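Local coordinates for protein geranyltranstransferase (Campylobacter jejuni, PDB 3NPK) that probably catalyses the condensation of geranyl diphosphate with isopentenyl diphosphate to give farnesyl diphosphate and release pyrophosphate in isoprenoid biosynthesis, at residues A176-A181 with Y201-L205; K206-I210 with L256-C260. The contacts are given in a common frame with arbitrary orientation. Where two conformers were deposited one is given. Numbering follows the deposited sequence.

Contact 1 of 2, residues A176-A181 with Y201-L205; sequences ARLIAA and YKLGL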
ATOM      1  N   ALA A 176      -5.325  -6.299  16.307  1.00  9.44           N
ATOM      2  CA  ALA A 176      -4.668  -7.548  16.703  1.00  9.23           C
ATOM      3  C   ALA A 176      -3.975  -8.238  15.532  1.00  8.90           C
ATOM      4  O   ALA A 176      -2.919  -8.832  15.706  1.00  9.55           O
ATOM      5  CB  ALA A 176      -5.642  -8.510  17.372  1.00 10.28           C
ATOM      6  N   ARG A 177      -4.565  -8.176  14.341  1.00  9.42           N
ATOM      7  CA  ARG A 177      -3.975  -8.909  13.224  1.00  9.29           C
ATOM      8  C   ARG A 177      -2.588  -8.398  12.846  1.00  9.75           C
ATOM      9  O   ARG A 177      -1.719  -9.187  12.518  1.00 10.29           O
ATOM     10  CB  ARG A 177      -4.925  -8.993  12.020  1.00 10.67           C
ATOM     11  CG  ARG A 177      -5.957 -10.134  12.200  1.00 12.50           C
ATOM     12  CD  ARG A 177      -6.787 -10.420  10.966  1.00 14.37           C
ATOM     13  NE  ARG A 177      -7.721 -11.508  11.238  1.00 14.55           N
ATOM     14  CZ  ARG A 177      -8.453 -12.133  10.321  1.00 17.69           C
ATOM     15  NH1 ARG A 177      -8.387 -11.781   9.046  1.00 17.93           N
ATOM     16  NH2 ARG A 177      -9.247 -13.125  10.693  1.00 19.50           N
ATOM     17  N   LEU A 178      -2.367  -7.085  12.916  1.00  9.56           N
ATOM     18  CA  LEU A 178      -1.047  -6.541  12.594  1.00  9.83           C
ATOM     19  C   LEU A 178       0.000  -6.901  13.665  1.00  9.89           C
ATOM     20  O   LEU A 178       1.171  -7.136  13.344  1.00 10.48           O
ATOM     21  CB  LEU A 178      -1.113  -5.022  12.378  1.00 10.30           C
ATOM     22  CG  LEU A 178       0.168  -4.420  11.771  1.00 10.21           C
ATOM     23  CD1 LEU A 178       0.472  -5.005  10.413  1.00 11.59           C
ATOM     24  CD2 LEU A 178       0.068  -2.905  11.679  1.00 11.29           C
ATOM     25  N   ILE A 179      -0.419  -6.957  14.933  1.00  9.28           N
ATOM     26  CA  ILE A 179       0.452  -7.425  16.018  1.00  9.15           C
ATOM     27  C   ILE A 179       0.822  -8.903  15.821  1.00  8.85           C
ATOM     28  O   ILE A 179       2.001  -9.287  15.907  1.00 10.57           O
ATOM     29  CB  ILE A 179      -0.204  -7.175  17.401  1.00  9.99           C
ATOM     30  CG1 ILE A 179      -0.238  -5.666  17.675  1.00 10.93           C
ATOM     31  CG2 ILE A 179       0.535  -7.903  18.511  1.00 10.08           C
ATOM     32  CD1 ILE A 179      -1.173  -5.243  18.776  1.00 11.29           C
ATOM     33  N   ALA A 180      -0.175  -9.725  15.528  1.00  9.05           N
ATOM     34  CA  ALA A 180       0.066 -11.135  15.195  1.00  8.76           C
ATOM     35  C   ALA A 180       0.991 -11.267  13.978  1.00  8.69           C
ATOM     36  O   ALA A 180       1.894 -12.121  13.937  1.00  9.65           O
ATOM     37  CB  ALA A 180      -1.270 -11.850  14.933  1.00  9.21           C
ATOM     38  N   ALA A 181       0.775 -10.419  12.980  1.00  8.97           N
ATOM     39  CA  ALA A 181       1.617 -10.450  11.783  1.00  9.02           C
ATOM     40  C   ALA A 181       3.080 -10.147  12.113  1.00  8.55           C
ATOM     41  O   ALA A 181       3.979 -10.751  11.550  1.00 10.43           O
ATOM     42  CB  ALA A 181       1.102  -9.461  10.734  1.00  9.82           C
ATOM     43  N   TYR A 201       1.387 -16.628  15.958  1.00 10.50           N
ATOM     44  CA  TYR A 201       0.386 -15.710  15.408  1.00 11.41           C
ATOM     45  C   TYR A 201      -0.835 -15.634  16.333  1.00 11.52           C
ATOM     46  O   TYR A 201      -1.325 -14.551  16.650  1.00 11.59           O
ATOM     47  CB  TYR A 201      -0.015 -16.154  14.008  1.00 10.20           C
ATOM     48  CG  TYR A 201      -1.012 -15.257  13.311  1.00 10.33           C
ATOM     49  CD1 TYR A 201      -0.594 -14.200  12.507  1.00  9.41           C
ATOM     50  CD2 TYR A 201      -2.376 -15.475  13.448  1.00 11.62           C
ATOM     51  CE1 TYR A 201      -1.517 -13.392  11.846  1.00  9.99           C
ATOM     52  CE2 TYR A 201      -3.304 -14.671  12.799  1.00 10.38           C
ATOM     53  CZ  TYR A 201      -2.869 -13.630  12.003  1.00  9.47           C
ATOM     54  OH  TYR A 201      -3.779 -12.835  11.354  1.00 10.94           O
ATOM     55  N   LYS A 202      -1.311 -16.788  16.788  1.00 11.92           N
ATOM     56  CA  LYS A 202      -2.466 -16.816  17.684  1.00 12.91           C
ATOM     57  C   LYS A 202      -2.189 -16.114  19.010  1.00 12.73           C
ATOM     58  O   LYS A 202      -3.071 -15.460  19.570  1.00 13.62           O
ATOM     59  CB  LYS A 202      -2.924 -18.252  17.913  1.00 15.49           C
ATOM     60  CG  LYS A 202      -3.559 -18.858  16.691  1.00 19.76           C
ATOM     61  CD  LYS A 202      -4.059 -20.258  16.995  1.00 25.02           C
ATOM     62  CE  LYS A 202      -4.896 -20.812  15.849  1.00 29.57           C
ATOM     63  NZ  LYS A 202      -5.892 -21.821  16.322  1.00 32.58           N
ATOM     64  N   LEU A 203      -0.958 -16.208  19.502  1.00 12.74           N
ATOM     65  CA  LEU A 203      -0.585 -15.465  20.704  1.00 12.73           C
ATOM     66  C   LEU A 203      -0.656 -13.960  20.444  1.00 11.69           C
ATOM     67  O   LEU A 203      -1.166 -13.203  21.277  1.00 13.05           O
ATOM     68  CB  LEU A 203       0.811 -15.868  21.171  1.00 14.73           C
ATOM     69  CG  LEU A 203       1.448 -15.000  22.257  1.00 16.16           C
ATOM     70  CD1 LEU A 203       0.653 -15.078  23.565  1.00 16.71           C
ATOM     71  CD2 LEU A 203       2.909 -15.428  22.500  1.00 18.34           C
ATOM     72  N   GLY A 204      -0.172 -13.524  19.283  1.00 11.34           N
ATOM     73  CA  GLY A 204      -0.309 -12.118  18.911  1.00 11.63           C
ATOM     74  C   GLY A 204      -1.757 -11.637  18.902  1.00 10.92           C
ATOM     75  O   GLY A 204      -2.053 -10.530  19.365  1.00 12.54           O
ATOM     76  N   LEU A 205      -2.670 -12.466  18.397  1.00 11.52           N
ATOM     77  CA  LEU A 205      -4.090 -12.091  18.373  1.00 11.40           C
ATOM     78  C   LEU A 205      -4.596 -11.881  19.788  1.00 12.14           C
ATOM     79  O   LEU A 205      -5.359 -10.945  20.060  1.00 13.60           O
ATOM     80  CB  LEU A 205      -4.927 -13.180  17.714  1.00 12.17           C
ATOM     81  CG  LEU A 205      -4.700 -13.421  16.231  1.00 11.57           C
ATOM     82  CD1 LEU A 205      -5.607 -14.569  15.792  1.00 13.89           C
ATOM     83  CD2 LEU A 205      -4.938 -12.146  15.379  1.00 12.55           C
TER

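Contact 2 of 2, residues K206-I210 with L256-C260; sequences KLGLI and LLNEC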
ATOM      1  N   LYS A 206      -4.181 -12.765  20.692  1.00 12.99           N
ATOM      2  CA  LYS A 206      -4.616 -12.671  22.085  1.00 15.42           C
ATOM      3  C   LYS A 206      -4.066 -11.406  22.746  1.00 15.37           C
ATOM      4  O   LYS A 206      -4.776 -10.708  23.461  1.00 17.16           O
ATOM      5  CB  LYS A 206      -4.206 -13.919  22.870  1.00 18.13           C
ATOM      6  CG  LYS A 206      -4.907 -14.040  24.207  1.00 23.02           C
ATOM      7  CD  LYS A 206      -4.640 -15.382  24.854  1.00 27.67           C
ATOM      8  CE  LYS A 206      -5.370 -16.482  24.129  1.00 31.06           C
ATOM      9  NZ  LYS A 206      -5.152 -17.783  24.809  1.00 32.94           N
ATOM     10  N   LEU A 207      -2.802 -11.099  22.489  1.00 14.21           N
ATOM     11  CA  LEU A 207      -2.196  -9.898  23.057  1.00 14.83           C
ATOM     12  C   LEU A 207      -2.947  -8.665  22.582  1.00 14.17           C
ATOM     13  O   LEU A 207      -3.226  -7.759  23.366  1.00 15.60           O
ATOM     14  CB  LEU A 207      -0.732  -9.797  22.639  1.00 16.03           C
ATOM     15  CG  LEU A 207       0.184 -10.837  23.280  1.00 20.28           C
ATOM     16  CD1 LEU A 207       1.593 -10.604  22.808  1.00 21.53           C
ATOM     17  CD2 LEU A 207       0.087 -10.756  24.794  1.00 20.90           C
ATOM     18  N   GLY A 208      -3.266  -8.632  21.287  1.00 13.76           N
ATOM     19  CA  GLY A 208      -3.992  -7.506  20.733  1.00 13.23           C
ATOM     20  C   GLY A 208      -5.314  -7.278  21.447  1.00 13.75           C
ATOM     21  O   GLY A 208      -5.666  -6.141  21.784  1.00 15.85           O
ATOM     22  N   LEU A 209      -6.055  -8.360  21.668  1.00 14.82           N
ATOM     23  CA  LEU A 209      -7.339  -8.297  22.367  1.00 18.83           C
ATOM     24  C   LEU A 209      -7.157  -7.842  23.811  1.00 17.90           C
ATOM     25  O   LEU A 209      -7.903  -6.994  24.308  1.00 19.84           O
ATOM     26  CB  LEU A 209      -7.991  -9.674  22.337  1.00 22.81           C
ATOM     27  CG  LEU A 209      -9.277  -9.906  23.122  1.00 26.98           C
ATOM     28  CD1 LEU A 209     -10.361  -8.986  22.613  1.00 28.69           C
ATOM     29  CD2 LEU A 209      -9.671 -11.366  22.969  1.00 27.76           C
ATOM     30  N   ILE A 210      -6.172  -8.420  24.492  1.00 16.58           N
ATOM     31  CA  ILE A 210      -5.882  -8.039  25.870  1.00 18.89           C
ATOM     32  C   ILE A 210      -5.627  -6.540  25.960  1.00 19.53           C
ATOM     33  O   ILE A 210      -6.136  -5.864  26.857  1.00 19.98           O
ATOM     34  CB  ILE A 210      -4.650  -8.794  26.408  1.00 19.92           C
ATOM     35  CG1 ILE A 210      -5.006 -10.255  26.684  1.00 21.02           C
ATOM     36  CG2 ILE A 210      -4.131  -8.131  27.694  1.00 20.90           C
ATOM     37  CD1 ILE A 210      -3.797 -11.134  26.900  1.00 20.96           C
ATOM     38  N   LEU A 256      -7.432 -14.044  30.054  1.00 24.51           N
ATOM     39  CA  LEU A 256      -6.651 -14.012  28.824  1.00 24.41           C
ATOM     40  C   LEU A 256      -5.158 -13.908  29.101  1.00 23.18           C
ATOM     41  O   LEU A 256      -4.370 -14.590  28.458  1.00 23.36           O
ATOM     42  CB  LEU A 256      -7.106 -12.864  27.924  1.00 24.80           C
ATOM     43  CG  LEU A 256      -8.465 -13.105  27.272  1.00 25.56           C
ATOM     44  CD1 LEU A 256      -8.958 -11.846  26.582  1.00 26.17           C
ATOM     45  CD2 LEU A 256      -8.415 -14.283  26.297  1.00 26.65           C
ATOM     46  N   LEU A 257      -4.778 -13.063  30.058  1.00 23.14           N
ATOM     47  CA  LEU A 257      -3.378 -12.960  30.480  1.00 23.61           C
ATOM     48  C   LEU A 257      -2.829 -14.279  31.027  1.00 23.97           C
ATOM     49  O   LEU A 257      -1.690 -14.644  30.738  1.00 23.65           O
ATOM     50  CB  LEU A 257      -3.188 -11.835  31.507  1.00 23.86           C
ATOM     51  CG  LEU A 257      -3.019 -10.438  30.900  1.00 23.96           C
ATOM     52  CD1 LEU A 257      -3.148  -9.339  31.963  1.00 25.31           C
ATOM     53  CD2 LEU A 257      -1.683 -10.333  30.146  1.00 23.81           C
ATOM     54  N   ASN A 258      -3.628 -14.996  31.815  1.00 24.72           N
ATOM     55  CA  ASN A 258      -3.191 -16.303  32.309  1.00 25.48           C
ATOM     56  C   ASN A 258      -2.987 -17.297  31.168  1.00 23.94           C
ATOM     57  O   ASN A 258      -2.046 -18.091  31.184  1.00 22.73           O
ATOM     58  CB  ASN A 258      -4.164 -16.876  33.347  1.00 27.87           C
ATOM     59  CG  ASN A 258      -3.704 -18.222  33.888  1.00 30.84           C
ATOM     60  OD1 ASN A 258      -4.233 -19.267  33.510  1.00 32.31           O
ATOM     61  ND2 ASN A 258      -2.693 -18.203  34.756  1.00 31.84           N
ATOM     62  N   GLU A 259      -3.868 -17.255  30.174  1.00 23.44           N
ATOM     63  CA  GLU A 259      -3.685 -18.088  28.998  1.00 23.69           C
ATOM     64  C   GLU A 259      -2.397 -17.702  28.276  1.00 22.84           C
ATOM     65  O   GLU A 259      -1.624 -18.562  27.854  1.00 23.85           O
ATOM     66  CB  GLU A 259      -4.882 -17.960  28.064  1.00 25.57           C
ATOM     67  CG  GLU A 259      -6.143 -18.588  28.634  1.00 28.87           C
ATOM     68  CD  GLU A 259      -7.359 -18.368  27.766  1.00 31.99           C
ATOM     69  OE1 GLU A 259      -7.223 -17.771  26.676  1.00 32.62           O
ATOM     70  OE2 GLU A 259      -8.455 -18.798  28.181  1.00 33.68           O
ATOM     71  N   CYS A 260      -2.162 -16.403  28.139  1.00 21.58           N
ATOM     72  CA  CYS A 260      -0.936 -15.953  27.493  0.62 21.10           C
ATOM     73  C   CYS A 260       0.300 -16.422  28.257  1.00 20.81           C
ATOM     74  O   CYS A 260       1.301 -16.781  27.640  1.00 20.66           O
ATOM     75  CB  CYS A 260      -0.922 -14.431  27.290  0.62 21.47           C
ATOM     76  SG  CYS A 260      -1.969 -13.851  25.925  0.62 22.06           S
TER

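Contact 1 of 2, residues A176-A181 with Y201-L205
In the all-helical isoprenoid synthase fold, helices 164-189 and 194-220 run antiparallel (145°) as consecutive members of the bundle, and their segments 176-181 and 201-205 close to an interaxial distance of 7.3 Å. Small residues permit this. Ala180 CA lies 3.9 Å from Gly204 CA, and an ideal CB on Gly204 would clash with Ala180 CA. Larger side chains flank the crossing. Tyr201, with chi1 in the t well, starts sideways but brings its ring against helix 164-189, while its hydroxyl hydrogen-bonds to Asn141 of a third helix, 128-142. The m,t rotamer of Leu205 likewise carries CD2 inward, to 3.7 Å from Ala180 CB. The m chi1 of Arg177 places its CG 3.6 Å from Tyr201 OH and 3.9 Å from Leu205 CD2. Ile179 CG2 rests 3.8 Å from Gly204 O, and the side chain, about 7 Å from the bound pyrophosphate, also touches Phe42 and Arg43. Ala180 CB sits over the Tyr201 face in a CH-pi contact, 3.5 Å from the ring centroid and 16° off its normal.

Contact 2 of 2, residues K206-I210 with L256-C260
Lys206 opens the segment with its CA-to-CB bond directed at helix 246-265, and its long side chain spans much of the gap. On the way, CD passes 3.3 Å from Cys260 SG and 3.7 Å from Leu256 O; chi3 in the m well then bends the chain, and NZ forms a hydrogen-bonded salt bridge of 2.8 Å with Glu259 OE1. Asp263 adds a weaker, longer ion pair to the same ammonium group. Leu207 starts away from the partner, yet its CD2 still comes within 3.9 Å of Cys260 SG. This is antiparallel helix packing within the isoprenoid synthase bundle, between helices 194-220 and 246-265: the segment directions make an angle of 152° and the axes approach to 10.1 Å, a spacing filled by full-sized side chains. Leu209 returns to the interface, setting CD2 3.7 Å from Leu256 CD1. Ile210 completes the apolar layer. Its CG1 packs 3.6 Å from Leu256 CB, and the m,t rotamer brings CD1 against both Leu257 and Cys260, 4.0 Å from Leu257 CD2 and 3.4 Å from Cys260 SG.

Helix 194-220 takes part in both contacts, presenting 201-205 to helix 164-189 and the residues that follow, 206-210, to helix 246-265. Contact 1 is buried and contact 2 only partly so; the centre of contact 1 is about 9 Å from the centre of the chain and that of contact 2 about 16 Å. The chemistry differs too: small residues let the inner pair approach closely, with an aromatic face packed beside the crossing, while the outer pair stands farther apart, with aliphatic side chains and a cysteine between the helices and a salt bridge near the solvent. The areas buried are similar, 342 and 379 Å². The contacts also touch, Leu203 CD1 lying 3.7 Å from Cys260 SG and Ala176 CB 3.9 Å from Gly208 CA.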